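Local coordinates for DUF115 domain-containing protein (Magnetospirillum magneticum AMB-1, PDB 5MU5), which is a Maf glycosyltransferase that probably glycosylates flagellin and is involved in the formation of the bacterial flagellum, at residues 273-284 against 406-415; 387-398 against 471-482. One frame throughout, in Å; residues are numbered along the deposited sequence.

Contact 1 of 2, residues 273-284 against 406-415. With SO4 (sulfate ion), chain B.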
loop_
_atom_site.group_PDB
_atom_site.type_symbol
_atom_site.label_atom_id
_atom_site.label_comp_id
_atom_site.label_asym_id
_atom_site.label_seq_id
_atom_site.Cartn_x
_atom_site.Cartn_y
_atom_site.Cartn_z
ATOM N N THR A 273 12.755 8.012 -31.638
ATOM C CA THR A 273 14.110 7.619 -31.271
ATOM C C THR A 273 14.011 6.510 -30.222
ATOM O O THR A 273 13.239 6.620 -29.272
ATOM C CB THR A 273 14.914 8.782 -30.662
ATOM O OG1 THR A 273 14.919 9.875 -31.570
ATOM C CG2 THR A 273 16.355 8.381 -30.409
ATOM N N PRO A 274 14.779 5.433 -30.396
ATOM C CA PRO A 274 14.716 4.413 -29.363
ATOM C C PRO A 274 15.410 4.863 -28.095
ATOM O O PRO A 274 16.263 5.728 -28.128
ATOM C CB PRO A 274 15.441 3.207 -29.976
ATOM C CG PRO A 274 16.101 3.692 -31.198
ATOM C CD PRO A 274 15.710 5.107 -31.476
ATOM N N VAL A 275 15.034 4.259 -26.987
ATOM C CA VAL A 275 15.655 4.543 -25.718
ATOM C C VAL A 275 16.259 3.255 -25.144
ATOM O O VAL A 275 15.674 2.169 -25.244
ATOM C CB VAL A 275 14.651 5.211 -24.746
ATOM C CG1 VAL A 275 13.613 4.219 -24.261
ATOM C CG2 VAL A 275 15.394 5.795 -23.559
ATOM N N PHE A 276 17.463 3.394 -24.589
ATOM C CA PHE A 276 18.144 2.325 -23.894
ATOM C C PHE A 276 18.043 2.596 -22.416
ATOM O O PHE A 276 18.550 3.620 -21.946
ATOM C CB PHE A 276 19.623 2.250 -24.242
ATOM C CG PHE A 276 19.906 1.867 -25.648
ATOM C CD1 PHE A 276 18.899 1.423 -26.513
ATOM C CD2 PHE A 276 21.196 1.912 -26.101
ATOM C CE1 PHE A 276 19.199 1.051 -27.793
ATOM C CE2 PHE A 276 21.496 1.542 -27.391
ATOM C CZ PHE A 276 20.507 1.116 -28.236
ATOM N N ILE A 277 17.369 1.694 -21.705
ATOM C CA ILE A 277 17.192 1.794 -20.260
ATOM C C ILE A 277 18.188 0.847 -19.655
ATOM O O ILE A 277 18.158 -0.338 -19.937
ATOM C CB ILE A 277 15.760 1.445 -19.864
ATOM C CG1 ILE A 277 14.840 2.562 -20.359
ATOM C CG2 ILE A 277 15.638 1.313 -18.355
ATOM C CD1 ILE A 277 13.413 2.149 -20.562
ATOM N N VAL A 278 19.081 1.383 -18.839
ATOM C CA VAL A 278 20.206 0.630 -18.355
ATOM C C VAL A 278 20.163 0.522 -16.851
ATOM O O VAL A 278 20.241 1.520 -16.160
ATOM C CB VAL A 278 21.541 1.304 -18.742
ATOM C CG1 VAL A 278 22.702 0.413 -18.379
ATOM C CG2 VAL A 278 21.580 1.598 -20.233
ATOM N N GLY A 279 20.049 -0.711 -16.360
ATOM C CA GLY A 279 20.113 -0.993 -14.931
ATOM C C GLY A 279 21.494 -1.457 -14.512
ATOM O O GLY A 279 22.438 -1.510 -15.322
ATOM N N SER A 280 21.597 -1.844 -13.248
ATOM C CA SER A 280 22.873 -2.249 -12.667
ATOM C C SER A 280 23.173 -3.757 -12.678
ATOM O O SER A 280 24.114 -4.198 -12.054
ATOM C CB SER A 280 22.989 -1.676 -11.240
ATOM O OG SER A 280 21.942 -2.130 -10.403
ATOM N N GLY A 281 22.410 -4.539 -13.416
ATOM C CA GLY A 281 22.678 -5.974 -13.516
ATOM C C GLY A 281 23.984 -6.278 -14.244
ATOM O O GLY A 281 24.268 -5.657 -15.258
ATOM N N PRO A 282 24.772 -7.258 -13.754
ATOM C CA PRO A 282 26.072 -7.583 -14.377
ATOM C C PRO A 282 26.061 -8.175 -15.796
ATOM O O PRO A 282 27.119 -8.204 -16.459
ATOM C CB PRO A 282 26.702 -8.571 -13.393
ATOM C CG PRO A 282 25.570 -9.155 -12.628
ATOM C CD PRO A 282 24.498 -8.099 -12.574
ATOM N N SER A 283 24.910 -8.615 -16.303
ATOM C CA SER A 283 24.884 -9.094 -17.689
ATOM C C SER A 283 25.230 -7.988 -18.706
ATOM O O SER A 283 25.503 -8.282 -19.863
ATOM C CB SER A 283 23.558 -9.759 -18.042
ATOM O OG SER A 283 22.535 -8.812 -18.246
ATOM N N ILE A 284 25.243 -6.733 -18.260
ATOM C CA ILE A 284 25.594 -5.580 -19.105
ATOM C C ILE A 284 26.930 -5.759 -19.857
ATOM O O ILE A 284 27.058 -5.304 -20.991
ATOM C CB ILE A 284 25.632 -4.271 -18.255
ATOM C CG1 ILE A 284 25.698 -3.009 -19.115
ATOM C CG2 ILE A 284 26.798 -4.269 -17.291
ATOM C CD1 ILE A 284 24.378 -2.643 -19.714
ATOM N N PHE A 406 8.673 8.107 -25.347
ATOM C CA PHE A 406 9.413 7.018 -25.956
ATOM C C PHE A 406 8.561 5.754 -26.011
ATOM O O PHE A 406 7.765 5.496 -25.121
ATOM C CB PHE A 406 10.732 6.787 -25.220
ATOM C CG PHE A 406 11.650 7.982 -25.264
ATOM C CD1 PHE A 406 12.370 8.271 -26.414
ATOM C CD2 PHE A 406 11.771 8.818 -24.183
ATOM C CE1 PHE A 406 13.188 9.383 -26.478
ATOM C CE2 PHE A 406 12.612 9.920 -24.225
ATOM C CZ PHE A 406 13.331 10.197 -25.368
ATOM N N ARG A 407 8.713 4.998 -27.092
ATOM C CA ARG A 407 7.909 3.824 -27.341
ATOM C C ARG A 407 8.706 2.577 -27.711
ATOM O O ARG A 407 8.294 1.473 -27.357
ATOM C CB ARG A 407 6.865 4.147 -28.395
ATOM C CG ARG A 407 5.852 5.209 -27.942
ATOM C CD ARG A 407 4.935 4.671 -26.854
ATOM N NE ARG A 407 3.964 5.663 -26.374
ATOM C CZ ARG A 407 4.153 6.497 -25.360
ATOM N NH1 ARG A 407 5.299 6.500 -24.678
ATOM N NH2 ARG A 407 3.185 7.323 -25.000
ATOM N N GLU A 408 9.841 2.749 -28.381
ATOM C CA GLU A 408 10.728 1.664 -28.684
ATOM C C GLU A 408 11.774 1.653 -27.573
ATOM O O GLU A 408 12.573 2.568 -27.443
ATOM C CB GLU A 408 11.353 1.851 -30.055
ATOM C CG GLU A 408 12.059 0.599 -30.579
ATOM C CD GLU A 408 12.756 0.831 -31.916
ATOM O OE1 GLU A 408 12.272 1.670 -32.695
ATOM O OE2 GLU A 408 13.773 0.173 -32.202
ATOM N N LEU A 409 11.740 0.617 -26.754
ATOM C CA LEU A 409 12.558 0.543 -25.551
ATOM C C LEU A 409 13.441 -0.668 -25.566
ATOM O O LEU A 409 12.988 -1.741 -25.917
ATOM C CB LEU A 409 11.665 0.391 -24.318
ATOM C CG LEU A 409 11.065 1.600 -23.628
ATOM C CD1 LEU A 409 10.282 2.482 -24.576
ATOM C CD2 LEU A 409 10.162 1.117 -22.508
ATOM N N TYR A 410 14.682 -0.489 -25.129
ATOM C CA TYR A 410 15.613 -1.592 -24.980
ATOM C C TYR A 410 16.113 -1.606 -23.555
ATOM O O TYR A 410 16.620 -0.599 -23.052
ATOM C CB TYR A 410 16.766 -1.460 -25.956
ATOM C CG TYR A 410 16.308 -1.566 -27.385
ATOM C CD1 TYR A 410 15.819 -0.463 -28.059
ATOM C CD2 TYR A 410 16.330 -2.783 -28.056
ATOM C CE1 TYR A 410 15.374 -0.566 -29.361
ATOM C CE2 TYR A 410 15.896 -2.891 -29.363
ATOM C CZ TYR A 410 15.418 -1.780 -30.003
ATOM O OH TYR A 410 14.992 -1.875 -31.304
ATOM N N LEU A 411 15.954 -2.745 -22.897
ATOM C CA LEU A 411 16.478 -2.907 -21.547
ATOM C C LEU A 411 17.834 -3.612 -21.525
ATOM O O LEU A 411 18.021 -4.667 -22.110
ATOM C CB LEU A 411 15.506 -3.683 -20.675
ATOM C CG LEU A 411 14.050 -3.245 -20.658
ATOM C CD1 LEU A 411 13.307 -4.231 -19.768
ATOM C CD2 LEU A 411 13.850 -1.814 -20.188
ATOM N N PHE A 412 18.769 -3.014 -20.810
ATOM C CA PHE A 412 20.083 -3.572 -20.605
ATOM C C PHE A 412 20.363 -3.535 -19.106
ATOM O O PHE A 412 19.970 -2.587 -18.412
ATOM C CB PHE A 412 21.134 -2.746 -21.340
ATOM C CG PHE A 412 20.952 -2.709 -22.825
ATOM C CD1 PHE A 412 20.176 -1.730 -23.407
ATOM C CD2 PHE A 412 21.599 -3.619 -23.632
ATOM C CE1 PHE A 412 20.033 -1.670 -24.786
ATOM C CE2 PHE A 412 21.453 -3.582 -25.001
ATOM C CZ PHE A 412 20.676 -2.604 -25.583
ATOM N N GLY A 413 21.016 -4.574 -18.608
ATOM C CA GLY A 413 21.377 -4.654 -17.201
ATOM C C GLY A 413 20.193 -4.660 -16.258
ATOM O O GLY A 413 20.324 -4.236 -15.113
ATOM N N VAL A 414 19.029 -5.061 -16.763
ATOM C CA VAL A 414 17.810 -5.185 -15.970
ATOM C C VAL A 414 17.645 -6.690 -15.783
ATOM O O VAL A 414 16.777 -7.309 -16.391
ATOM C CB VAL A 414 16.587 -4.617 -16.682
ATOM C CG1 VAL A 414 15.367 -4.660 -15.764
ATOM C CG2 VAL A 414 16.843 -3.189 -17.080
ATOM N N ASP A 415 18.529 -7.257 -14.964
ATOM C CA ASP A 415 18.611 -8.694 -14.749
ATOM C C ASP A 415 17.551 -9.150 -13.746
ATOM O O ASP A 415 16.787 -10.065 -14.025
ATOM C CB ASP A 415 20.001 -9.077 -14.222
ATOM C CG ASP A 415 21.112 -8.858 -15.242
ATOM O OD1 ASP A 415 20.844 -8.318 -16.334
ATOM O OD2 ASP A 415 22.273 -9.217 -14.934
HETATM S S SO4 B . 20.692 0.928 -8.165
HETATM O O1 SO4 B . 20.387 0.534 -9.564
HETATM O O2 SO4 B . 21.720 -0.032 -7.653
HETATM O O3 SO4 B . 19.444 0.852 -7.334
HETATM O O4 SO4 B . 21.164 2.349 -8.173
HETATM O O HOH W 1 10.771 5.552 -29.082
HETATM O O HOH W 2 22.207 -6.599 -20.046
#

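Contact 2 of 2, residues 387-398 against 471-482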
loop_
_atom_site.group_PDB
_atom_site.type_symbol
_atom_site.label_atom_id
_atom_site.label_comp_id
_atom_site.label_asym_id
_atom_site.label_seq_id
_atom_site.Cartn_x
_atom_site.Cartn_y
_atom_site.Cartn_z
ATOM N N ASP A 387 3.366 7.022 -12.328
ATOM C CA ASP A 387 2.876 5.780 -11.768
ATOM C C ASP A 387 3.969 4.741 -11.958
ATOM O O ASP A 387 4.740 4.807 -12.935
ATOM C CB ASP A 387 1.654 5.292 -12.541
ATOM C CG ASP A 387 0.444 6.167 -12.341
ATOM O OD1 ASP A 387 0.346 6.823 -11.280
ATOM O OD2 ASP A 387 -0.422 6.187 -13.248
ATOM N N ASP A 388 4.011 3.766 -11.052
ATOM C CA ASP A 388 4.975 2.678 -11.120
ATOM C C ASP A 388 6.400 3.202 -11.230
ATOM O O ASP A 388 7.228 2.613 -11.912
ATOM C CB ASP A 388 4.637 1.711 -12.276
ATOM C CG ASP A 388 3.299 0.967 -12.062
ATOM O OD1 ASP A 388 3.087 0.404 -10.951
ATOM O OD2 ASP A 388 2.467 0.929 -13.007
ATOM N N SER A 389 6.681 4.313 -10.555
ATOM C CA SER A 389 8.033 4.865 -10.543
ATOM C C SER A 389 8.906 4.072 -9.593
ATOM O O SER A 389 10.133 4.212 -9.644
ATOM C CB SER A 389 8.074 6.364 -10.193
ATOM O OG SER A 389 7.678 6.618 -8.869
ATOM N N GLY A 390 8.270 3.255 -8.741
ATOM C CA GLY A 390 8.969 2.342 -7.816
ATOM C C GLY A 390 8.633 0.897 -8.146
ATOM O O GLY A 390 7.817 0.649 -9.049
ATOM N N PRO A 391 9.164 -0.058 -7.368
ATOM C CA PRO A 391 9.945 0.131 -6.152
ATOM C C PRO A 391 11.418 0.498 -6.332
ATOM O O PRO A 391 12.030 0.984 -5.389
ATOM C CB PRO A 391 9.832 -1.233 -5.448
ATOM C CG PRO A 391 9.604 -2.215 -6.550
ATOM C CD PRO A 391 8.760 -1.476 -7.535
ATOM N N THR A 392 11.993 0.259 -7.499
ATOM C CA THR A 392 13.401 0.604 -7.734
ATOM C C THR A 392 13.587 1.580 -8.934
ATOM O O THR A 392 12.642 1.878 -9.709
ATOM C CB THR A 392 14.224 -0.662 -7.941
ATOM O OG1 THR A 392 13.727 -1.354 -9.091
ATOM C CG2 THR A 392 14.076 -1.568 -6.722
ATOM N N VAL A 393 14.824 2.049 -9.080
ATOM C CA VAL A 393 15.158 3.124 -10.011
ATOM C C VAL A 393 15.013 2.704 -11.477
ATOM O O VAL A 393 14.803 3.540 -12.358
ATOM C CB VAL A 393 16.555 3.717 -9.689
ATOM C CG1 VAL A 393 17.665 2.684 -9.896
ATOM C CG2 VAL A 393 16.811 4.991 -10.498
ATOM N N THR A 394 15.076 1.406 -11.719
ATOM C CA THR A 394 14.817 0.851 -13.045
ATOM C C THR A 394 13.364 1.055 -13.467
ATOM O O THR A 394 13.082 1.234 -14.661
ATOM C CB THR A 394 15.179 -0.646 -13.078
ATOM O OG1 THR A 394 16.612 -0.757 -13.051
ATOM C CG2 THR A 394 14.715 -1.265 -14.321
ATOM N N ASN A 395 12.456 1.007 -12.486
ATOM C CA ASN A 395 11.041 1.303 -12.711
ATOM C C ASN A 395 10.896 2.768 -13.053
ATOM O O ASN A 395 10.116 3.123 -13.926
ATOM C CB ASN A 395 10.203 1.025 -11.452
ATOM C CG ASN A 395 10.277 -0.422 -11.020
ATOM O OD1 ASN A 395 10.895 -0.778 -9.982
ATOM N ND2 ASN A 395 9.704 -1.282 -11.844
ATOM N N THR A 396 11.644 3.614 -12.340
ATOM C CA THR A 396 11.587 5.067 -12.530
ATOM C C THR A 396 11.992 5.436 -13.936
ATOM O O THR A 396 11.327 6.228 -14.582
ATOM C CB THR A 396 12.526 5.805 -11.552
ATOM O OG1 THR A 396 12.357 5.286 -10.222
ATOM C CG2 THR A 396 12.249 7.297 -11.581
ATOM N N GLY A 397 13.082 4.847 -14.417
ATOM C CA GLY A 397 13.551 5.125 -15.776
ATOM C C GLY A 397 12.587 4.628 -16.842
ATOM O O GLY A 397 12.342 5.297 -17.826
ATOM N N THR A 398 12.028 3.450 -16.650
ATOM C CA THR A 398 11.097 2.907 -17.620
ATOM C C THR A 398 9.836 3.739 -17.690
ATOM O O THR A 398 9.368 4.074 -18.777
ATOM C CB THR A 398 10.747 1.480 -17.250
ATOM O OG1 THR A 398 11.960 0.720 -17.223
ATOM C CG2 THR A 398 9.774 0.891 -18.252
ATOM N N TRP A 471 8.910 -7.781 -7.537
ATOM C CA TRP A 471 8.054 -6.583 -7.500
ATOM C C TRP A 471 8.515 -5.613 -8.564
ATOM O O TRP A 471 7.712 -5.035 -9.275
ATOM C CB TRP A 471 8.098 -5.859 -6.153
ATOM C CG TRP A 471 7.664 -6.681 -4.964
ATOM C CD1 TRP A 471 6.846 -7.773 -4.965
ATOM C CD2 TRP A 471 7.978 -6.417 -3.587
ATOM N NE1 TRP A 471 6.680 -8.232 -3.691
ATOM C CE2 TRP A 471 7.347 -7.413 -2.820
ATOM C CE3 TRP A 471 8.730 -5.433 -2.935
ATOM C CZ2 TRP A 471 7.454 -7.470 -1.423
ATOM C CZ3 TRP A 471 8.845 -5.489 -1.535
ATOM C CH2 TRP A 471 8.212 -6.509 -0.800
ATOM N N THR A 472 9.827 -5.463 -8.683
ATOM C CA THR A 472 10.392 -4.610 -9.694
ATOM C C THR A 472 9.997 -5.130 -11.048
ATOM O O THR A 472 9.541 -4.362 -11.886
ATOM C CB THR A 472 11.916 -4.547 -9.566
ATOM O OG1 THR A 472 12.253 -3.922 -8.330
ATOM C CG2 THR A 472 12.530 -3.737 -10.718
ATOM N N ARG A 473 10.171 -6.437 -11.269
ATOM C CA ARG A 473 9.766 -7.069 -12.527
ATOM C C ARG A 473 8.295 -6.875 -12.839
ATOM O O ARG A 473 7.923 -6.595 -13.988
ATOM C CB ARG A 473 10.051 -8.558 -12.469
ATOM C CG ARG A 473 9.610 -9.338 -13.697
ATOM C CD ARG A 473 9.534 -10.816 -13.356
ATOM N NE ARG A 473 8.408 -11.064 -12.485
ATOM C CZ ARG A 473 8.135 -12.229 -11.911
ATOM N NH1 ARG A 473 8.917 -13.284 -12.127
ATOM N NH2 ARG A 473 7.075 -12.327 -11.114
ATOM N N ASP A 474 7.433 -7.077 -11.838
ATOM C CA ASP A 474 6.000 -6.902 -12.061
ATOM C C ASP A 474 5.656 -5.436 -12.376
ATOM O O ASP A 474 4.767 -5.174 -13.190
ATOM C CB ASP A 474 5.165 -7.421 -10.867
ATOM C CG ASP A 474 5.220 -8.974 -10.708
ATOM O OD1 ASP A 474 5.964 -9.684 -11.435
ATOM O OD2 ASP A 474 4.506 -9.494 -9.827
ATOM N N ALA A 475 6.353 -4.476 -11.756
ATOM C CA ALA A 475 6.029 -3.053 -12.014
ATOM C C ALA A 475 6.449 -2.650 -13.440
ATOM O O ALA A 475 5.754 -1.880 -14.111
ATOM C CB ALA A 475 6.638 -2.137 -10.963
ATOM N N LEU A 476 7.542 -3.231 -13.918
ATOM C CA LEU A 476 8.018 -2.989 -15.276
ATOM C C LEU A 476 7.051 -3.513 -16.307
ATOM O O LEU A 476 6.706 -2.799 -17.244
ATOM C CB LEU A 476 9.381 -3.630 -15.513
ATOM C CG LEU A 476 10.596 -2.978 -14.865
ATOM C CD1 LEU A 476 11.838 -3.813 -15.127
ATOM C CD2 LEU A 476 10.792 -1.563 -15.374
ATOM N N GLY A 477 6.600 -4.754 -16.145
ATOM C CA GLY A 477 5.631 -5.342 -17.071
ATOM C C GLY A 477 4.332 -4.573 -17.073
ATOM O O GLY A 477 3.718 -4.305 -18.111
ATOM N N ARG A 478 3.891 -4.210 -15.902
ATOM C CA ARG A 478 2.648 -3.487 -15.792
ATOM C C ARG A 478 2.743 -2.088 -16.475
ATOM O O ARG A 478 1.864 -1.724 -17.226
ATOM C CB ARG A 478 2.234 -3.393 -14.308
ATOM C CG ARG A 478 1.034 -2.486 -14.058
ATOM C CD ARG A 478 0.524 -2.510 -12.609
ATOM N NE ARG A 478 1.537 -2.090 -11.630
ATOM C CZ ARG A 478 2.256 -2.907 -10.850
ATOM N NH1 ARG A 478 2.106 -4.234 -10.891
ATOM N NH2 ARG A 478 3.140 -2.389 -9.998
ATOM N N ILE A 479 3.778 -1.291 -16.230
ATOM C CA ILE A 479 3.809 0.038 -16.876
ATOM C C ILE A 479 3.947 -0.115 -18.385
ATOM O O ILE A 479 3.269 0.556 -19.156
ATOM C CB ILE A 479 4.885 1.000 -16.280
ATOM C CG1 ILE A 479 4.629 2.442 -16.720
ATOM C CG2 ILE A 479 6.290 0.595 -16.668
ATOM C CD1 ILE A 479 3.348 3.025 -16.171
ATOM N N ILE A 480 4.770 -1.047 -18.825
ATOM C CA ILE A 480 4.941 -1.243 -20.254
ATOM C C ILE A 480 3.623 -1.647 -20.893
ATOM O O ILE A 480 3.241 -1.108 -21.940
ATOM C CB ILE A 480 6.075 -2.222 -20.558
ATOM C CG1 ILE A 480 7.418 -1.550 -20.213
ATOM C CG2 ILE A 480 6.084 -2.580 -22.025
ATOM C CD1 ILE A 480 8.591 -2.500 -20.100
ATOM N N GLY A 481 2.913 -2.572 -20.248
ATOM C CA GLY A 481 1.593 -2.988 -20.703
ATOM C C GLY A 481 0.585 -1.864 -20.909
ATOM O O GLY A 481 -0.173 -1.891 -21.847
ATOM N N ARG A 482 0.592 -0.859 -20.056
ATOM C CA ARG A 482 -0.332 0.270 -20.215
ATOM C C ARG A 482 -0.093 1.135 -21.472
ATOM O O ARG A 482 -0.953 1.922 -21.840
ATOM C CB ARG A 482 -0.322 1.135 -18.966
ATOM C CG ARG A 482 -0.845 0.390 -17.744
ATOM C CD ARG A 482 -0.751 1.216 -16.472
ATOM N NE ARG A 482 -1.566 2.422 -16.590
ATOM C CZ ARG A 482 -1.512 3.471 -15.770
ATOM N NH1 ARG A 482 -0.667 3.492 -14.740
ATOM N NH2 ARG A 482 -2.311 4.516 -15.993
#

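Contact 1 of 2, residues 273-284 against 406-415
V275 to V278 pair in register with L409 to F412 as parallel strands, their axes 4.7 Å apart at closest approach. Backbone polar atoms facing the partner strand are used in alternation: V275 N gives to E408 O, V275 O takes Y410 N, I277 N gives to Y410 O at 2.8 Å, and I277 O takes F412 N. G279 N extends the pattern to F412 O. Within strand 408-412, Y410 OH donates to E408 OE2 at 2.5 Å. Beyond the strands G413 O receives G281 N at 2.7 Å, while G413 N gives to a water that donates to S283 OG. The carboxylate of D415 takes up the turn that follows: S283 N reaches OD2 on its syn lone pair at 3.0 Å, and S283 OG donates to D415 OD1 at 2.6 Å. With CG anti to its own carbonyl carbon (chi1 -67°), D415 is set to receive both; S283 OG also accepts from the backbone of D494. F412 turns its edge to the face of F276, CE1 lying 3.6 Å from CG of F276, with planes at 62°. On the other side of the sheet V275 CG1 packs on L409 CG at 3.7 Å. F276 is hydrogen-bonded through its backbone to V299 and I301 along the other edge, within a parallel, Rossmann-like alpha/beta sheet whose glycine-rich loop leaves the strand's C-terminal end.

Contact 2 of 2, residues 387-398 against 471-482
D388 and R478 form one of two salt bridges joining the segments. Both NE and NH2 of R478 converge side-on on D388 OD1, each at 3.0 Å and from the same face of the carboxylate, whose plane is turned 54° from the guanidinium. The arginine chain, bent at chi3, folds back to make this grip. Were D388 an alanine, the R478 guanidinium would probably lose this mate and be freer to turn. D387 OD2, close to the guanidinium plane of R482, takes NH1 at 3.1 Å on its anti side, tilted out of the carboxylate plane.

Among the neutral polar contacts, N395 ND2 donates to T472 O at 3.1 Å, on a lone pair and within 3° of the amide plane; that oxygen also takes the helical bond from L476 N. The amide is also fixed at its other end, where N395 OD1 accepts T392 N at 2.9 Å.

The apolar contacts are few. A475 CB sits 4.1 Å from P391 CD, in a proline preceded by a cis peptide bond, and P391 CG reaches W471 CB at 4.0 Å. T398 CG2 packs against I479 CG2 at 3.8 Å.

The segment axes of 393-398 and 471-482 run nearly parallel, 8° apart and 9.4 Å at closest approach. On the other flank of helix 393-404, V393 packs on C303 of strand 299-303 and M321 of strand 319-322, placing the helix between the sheet and helix 467-482.

Overall arrangement
Contact 1 lies within the sheet, whereas contact 2 joins two helices beside it and is only partly buried, with centres about 13 Å apart. Helix 393-404 runs directly into strand 408-412, so consecutive elements of the chain join the two contacts. The two also touch: V414 CG1 packs at 3.7 Å on both T394 CG2 and L476 CD1, and I277 CD1 lies 3.8 Å from T398 CA. Their chemistry follows their place. Contact 1 is held chiefly by backbone hydrogen bonds and buried apolar side chains, with a carboxylate closing the turn where the strands end; contact 2 relies on side chains, placing its salt bridges at the exposed rim and its amide and methyl contacts inward.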